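PDB 6F74: alcohol oxidase from Myceliophthora thermophila, which binds FAD and probably oxidises its substrate with molecular oxygen, as a flavoprotein oxidase of the vanillyl-alcohol oxidase type. Local coordinates for residues K328-P342 with L445-A459. Residues are numbered along the deposited sequence; the frame is centred on the assembly and turned at random.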
# COMPACT_ATOMS: atom_id res chain seq x y z
N LYS A 328 -17.82 18.25 19.42
CA LYS A 328 -17.06 19.48 19.22
C LYS A 328 -15.70 19.44 19.97
O LYS A 328 -14.68 19.70 19.35
CB LYS A 328 -17.89 20.68 19.61
CG LYS A 328 -17.24 21.99 19.21
CD LYS A 328 -18.01 23.19 19.74
CE LYS A 328 -17.16 24.46 19.61
NZ LYS A 328 -15.81 24.35 20.27
N ASP A 329 -15.71 19.08 21.27
CA ASP A 329 -14.48 19.12 22.07
C ASP A 329 -13.42 18.10 21.64
O ASP A 329 -12.24 18.42 21.59
CB ASP A 329 -14.78 18.88 23.56
CG ASP A 329 -15.67 19.94 24.17
OD1 ASP A 329 -15.55 21.14 23.90
OD2 ASP A 329 -16.53 19.52 24.95
N LEU A 330 -13.86 16.89 21.33
CA LEU A 330 -12.98 15.85 20.78
C LEU A 330 -12.27 16.31 19.53
O LEU A 330 -11.07 16.11 19.36
CB LEU A 330 -13.75 14.55 20.47
CG LEU A 330 -12.89 13.46 19.80
CD1 LEU A 330 -11.74 13.06 20.72
CD2 LEU A 330 -13.71 12.27 19.39
N LEU A 331 -13.03 16.89 18.63
CA LEU A 331 -12.48 17.33 17.34
C LEU A 331 -11.62 18.56 17.51
O LEU A 331 -10.66 18.71 16.78
CB LEU A 331 -13.59 17.54 16.30
CG LEU A 331 -14.43 16.33 15.84
CD1 LEU A 331 -15.22 16.62 14.57
CD2 LEU A 331 -13.61 15.07 15.60
N ASP A 332 -11.93 19.44 18.47
CA ASP A 332 -11.05 20.57 18.79
C ASP A 332 -9.65 20.04 19.15
O ASP A 332 -8.64 20.52 18.64
CB ASP A 332 -11.59 21.42 19.97
CG ASP A 332 -12.86 22.24 19.62
OD1 ASP A 332 -13.35 22.19 18.47
OD2 ASP A 332 -13.37 22.94 20.50
N ALA A 333 -9.61 19.03 20.02
CA ALA A 333 -8.37 18.46 20.52
C ALA A 333 -7.61 17.73 19.42
O ALA A 333 -6.40 17.77 19.40
CB ALA A 333 -8.65 17.53 21.69
N ILE A 334 -8.33 17.08 18.51
CA ILE A 334 -7.72 16.38 17.37
C ILE A 334 -7.09 17.40 16.41
O ILE A 334 -5.98 17.18 15.89
CB ILE A 334 -8.75 15.46 16.66
CG1 ILE A 334 -9.03 14.28 17.60
CG2 ILE A 334 -8.21 14.95 15.33
CD1 ILE A 334 -10.11 13.33 17.16
N ALA A 335 -7.78 18.51 16.20
CA ALA A 335 -7.22 19.61 15.44
C ALA A 335 -5.92 20.11 16.09
O ALA A 335 -4.93 20.24 15.40
CB ALA A 335 -8.23 20.74 15.30
N VAL A 336 -5.94 20.37 17.40
CA VAL A 336 -4.75 20.81 18.14
C VAL A 336 -3.62 19.80 17.99
O VAL A 336 -2.49 20.17 17.76
CB VAL A 336 -5.04 21.03 19.66
CG1 VAL A 336 -3.76 21.17 20.47
CG2 VAL A 336 -5.91 22.27 19.86
N LEU A 337 -3.95 18.52 18.15
CA LEU A 337 -2.99 17.44 18.06
C LEU A 337 -2.31 17.43 16.70
O LEU A 337 -1.09 17.25 16.60
CB LEU A 337 -3.67 16.08 18.33
CG LEU A 337 -2.85 14.81 18.13
CD1 LEU A 337 -3.28 13.71 19.10
CD2 LEU A 337 -2.92 14.25 16.70
N HIS A 338 -3.11 17.58 15.64
CA HIS A 338 -2.56 17.67 14.30
C HIS A 338 -1.53 18.81 14.20
O HIS A 338 -0.48 18.64 13.59
CB HIS A 338 -3.66 17.82 13.22
CG HIS A 338 -4.28 16.52 12.81
ND1 HIS A 338 -5.04 15.76 13.66
CD2 HIS A 338 -4.29 15.88 11.62
CE1 HIS A 338 -5.46 14.68 13.02
NE2 HIS A 338 -5.01 14.73 11.78
N GLN A 339 -1.83 19.95 14.81
CA GLN A 339 -0.87 21.08 14.83
C GLN A 339 0.45 20.79 15.55
O GLN A 339 1.44 21.49 15.31
CB GLN A 339 -1.49 22.31 15.49
CG GLN A 339 -2.69 22.89 14.78
CD GLN A 339 -3.14 24.19 15.44
OE1 GLN A 339 -3.74 24.16 16.50
NE2 GLN A 339 -2.85 25.31 14.81
N GLN A 340 0.46 19.81 16.46
CA GLN A 340 1.65 19.46 17.22
C GLN A 340 2.55 18.44 16.51
O GLN A 340 3.69 18.20 16.95
CB GLN A 340 1.27 18.90 18.58
CG GLN A 340 0.44 19.81 19.44
CD GLN A 340 1.07 21.19 19.60
OE1 GLN A 340 2.27 21.32 19.85
NE2 GLN A 340 0.27 22.22 19.43
N LEU A 341 2.06 17.84 15.42
CA LEU A 341 2.78 16.73 14.82
C LEU A 341 4.14 17.08 14.28
O LEU A 341 5.08 16.28 14.43
CB LEU A 341 1.91 15.99 13.74
CG LEU A 341 0.67 15.28 14.28
CD1 LEU A 341 0.01 14.51 13.15
CD2 LEU A 341 0.97 14.36 15.47
N PRO A 342 4.28 18.27 13.64
CA PRO A 342 5.60 18.57 13.11
C PRO A 342 6.68 18.69 14.18
O PRO A 342 7.80 18.22 13.97
CB PRO A 342 5.38 19.88 12.34
CG PRO A 342 3.95 19.83 11.95
CD PRO A 342 3.26 19.19 13.12
N LEU A 445 -0.63 24.07 8.85
CA LEU A 445 -1.19 23.80 10.17
C LEU A 445 -1.06 24.90 11.19
O LEU A 445 -1.36 24.70 12.34
CB LEU A 445 -0.52 22.55 10.76
CG LEU A 445 -0.66 21.27 9.97
CD1 LEU A 445 0.37 20.29 10.51
CD2 LEU A 445 -2.07 20.73 10.11
N THR A 446 -0.59 26.07 10.78
CA THR A 446 -0.30 27.13 11.71
C THR A 446 -1.60 27.86 12.09
O THR A 446 -1.71 28.40 13.20
CB THR A 446 0.72 28.12 11.14
OG1 THR A 446 0.14 28.78 10.01
CG2 THR A 446 2.02 27.42 10.69
N ASP A 447 -2.60 27.85 11.19
CA ASP A 447 -3.90 28.46 11.50
C ASP A 447 -4.85 27.39 12.03
O ASP A 447 -5.37 26.58 11.27
CB ASP A 447 -4.48 29.15 10.26
CG ASP A 447 -5.79 29.93 10.58
OD1 ASP A 447 -6.62 29.42 11.36
OD2 ASP A 447 -5.98 31.06 10.06
N TYR A 448 -5.12 27.42 13.32
CA TYR A 448 -6.02 26.48 13.95
C TYR A 448 -7.38 26.37 13.26
O TYR A 448 -7.93 25.27 13.14
CB TYR A 448 -6.23 26.84 15.43
CG TYR A 448 -7.39 26.08 16.03
CD1 TYR A 448 -7.24 24.75 16.46
CD2 TYR A 448 -8.67 26.67 16.14
CE1 TYR A 448 -8.31 24.05 16.99
CE2 TYR A 448 -9.74 25.96 16.67
CZ TYR A 448 -9.56 24.65 17.06
OH TYR A 448 -10.60 23.97 17.60
N ASN A 449 -7.94 27.48 12.82
CA ASN A 449 -9.30 27.46 12.26
C ASN A 449 -9.35 26.67 10.97
O ASN A 449 -10.28 25.89 10.76
CB ASN A 449 -9.86 28.87 12.09
CG ASN A 449 -10.22 29.51 13.42
OD1 ASN A 449 -10.64 28.82 14.35
ND2 ASN A 449 -10.07 30.84 13.52
N LYS A 450 -8.33 26.83 10.13
CA LYS A 450 -8.25 26.05 8.88
C LYS A 450 -8.14 24.55 9.13
O LYS A 450 -8.71 23.74 8.39
CB LYS A 450 -7.09 26.53 8.01
CG LYS A 450 -7.31 27.91 7.45
CD LYS A 450 -6.17 28.36 6.58
CE LYS A 450 -6.39 29.82 6.21
NZ LYS A 450 -5.27 30.27 5.36
N VAL A 451 -7.40 24.20 10.17
CA VAL A 451 -7.19 22.81 10.53
C VAL A 451 -8.49 22.27 11.06
O VAL A 451 -8.97 21.24 10.59
CB VAL A 451 -6.07 22.68 11.58
CG1 VAL A 451 -5.92 21.27 12.09
CG2 VAL A 451 -4.75 23.15 10.97
N ARG A 452 -9.07 22.96 12.03
CA ARG A 452 -10.36 22.58 12.61
C ARG A 452 -11.46 22.36 11.55
O ARG A 452 -12.21 21.37 11.64
CB ARG A 452 -10.81 23.59 13.65
CG ARG A 452 -12.01 23.19 14.50
CD ARG A 452 -11.84 21.82 15.17
NE ARG A 452 -13.00 21.48 15.99
CZ ARG A 452 -14.17 21.03 15.53
NH1 ARG A 452 -14.40 20.83 14.23
NH2 ARG A 452 -15.13 20.76 16.41
N GLU A 453 -11.49 23.23 10.55
CA GLU A 453 -12.42 23.09 9.44
C GLU A 453 -12.15 21.81 8.59
O GLU A 453 -13.08 21.11 8.16
CB GLU A 453 -12.33 24.33 8.53
CG GLU A 453 -13.47 24.38 7.51
CD GLU A 453 -13.18 25.09 6.21
OE1 GLU A 453 -12.03 24.99 5.65
OE2 GLU A 453 -14.18 25.74 5.81
N ALA A 454 -10.88 21.50 8.35
CA ALA A 454 -10.51 20.26 7.67
C ALA A 454 -10.95 19.02 8.47
O ALA A 454 -11.56 18.10 7.93
CB ALA A 454 -9.01 20.22 7.42
N ILE A 455 -10.61 19.02 9.76
CA ILE A 455 -11.04 17.98 10.69
C ILE A 455 -12.57 17.82 10.70
O ILE A 455 -13.05 16.70 10.66
CB ILE A 455 -10.51 18.25 12.12
CG1 ILE A 455 -8.97 18.15 12.17
CG2 ILE A 455 -11.12 17.32 13.15
CD1 ILE A 455 -8.35 16.84 11.69
N GLU A 456 -13.32 18.93 10.73
CA GLU A 456 -14.77 18.85 10.73
C GLU A 456 -15.29 18.08 9.53
O GLU A 456 -16.08 17.17 9.69
CB GLU A 456 -15.41 20.26 10.75
CG GLU A 456 -16.92 20.30 10.94
CD GLU A 456 -17.38 19.62 12.21
OE1 GLU A 456 -16.70 19.72 13.28
OE2 GLU A 456 -18.40 18.90 12.14
N VAL A 457 -14.81 18.42 8.34
CA VAL A 457 -15.20 17.71 7.10
C VAL A 457 -14.76 16.24 7.04
O VAL A 457 -15.59 15.38 6.75
CB VAL A 457 -14.71 18.44 5.83
CG1 VAL A 457 -15.06 17.64 4.57
CG2 VAL A 457 -15.31 19.83 5.74
N VAL A 458 -13.48 15.94 7.28
CA VAL A 458 -13.01 14.53 7.23
C VAL A 458 -13.57 13.64 8.36
O VAL A 458 -13.64 12.42 8.21
CB VAL A 458 -11.46 14.37 7.10
CG1 VAL A 458 -10.94 15.09 5.89
CG2 VAL A 458 -10.74 14.82 8.36
N ALA A 459 -13.99 14.24 9.48
CA ALA A 459 -14.73 13.51 10.53
C ALA A 459 -15.99 12.82 9.99
O ALA A 459 -16.47 11.80 10.50
CB ALA A 459 -15.09 14.46 11.67
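Arg452 reaches across from helix 448-458 to grip Asp332 of helix 328-346: NE donates to the anti lone pair of Asp332 OD1 at 2.6 Å, the charged pair making a salt bridge, and NH2 adds a weak second bond to the same oxygen. NH2 also bonds to Lys328 O at 3.2 Å, while Leu331 CB lies 3.5 Å over the centre of one guanidinium face. The bend at chi2 (53°) brings the guanidinium there and turns NH1 back toward Glu456 OE1 of its own helix, 2.7 Å away and almost straight (173°). With an alanine in place of Arg452, Asp332 OD1 and Lys328 O would probably lose their donor from the other helix, and Leu331 CB its flat cover.

Beside this charged edge, Ala335 sits as a knob among Tyr448, Val451, Arg452 and Ile455; so small a residue probably helps the axes of 328-342 and 448-458 come within 8.8 Å, their N-to-C directions 122° apart. Tyr448 packs CE1 against Ala335 CB, its ring edge meeting Gln339 OE1 and Asp332 O in plane. Ile455 sends CD1 over the His338 ring, a CH-pi contact 3.9 Å from the centroid; ND1 bonding to Ile334 O steadies the ring. Gln339 NE2 donates to Leu445 O at 2.9 Å, tying the helix to the turn where Asp447, through weak bonds, N-caps helix 448-458.

Farther out, Lys328 NZ pairs with Asp332 OD2, and Arg357 holds Glu456 OE2. Both helices lie against the seven-stranded antiparallel sheet, His338 touching Met500 and Val458 touching Trp355. The contact thus joins an apolar, sheet-facing seam to a salt-bridge network in which acids and bases alternate, which would probably temper the like charges of Lys328 and Arg452.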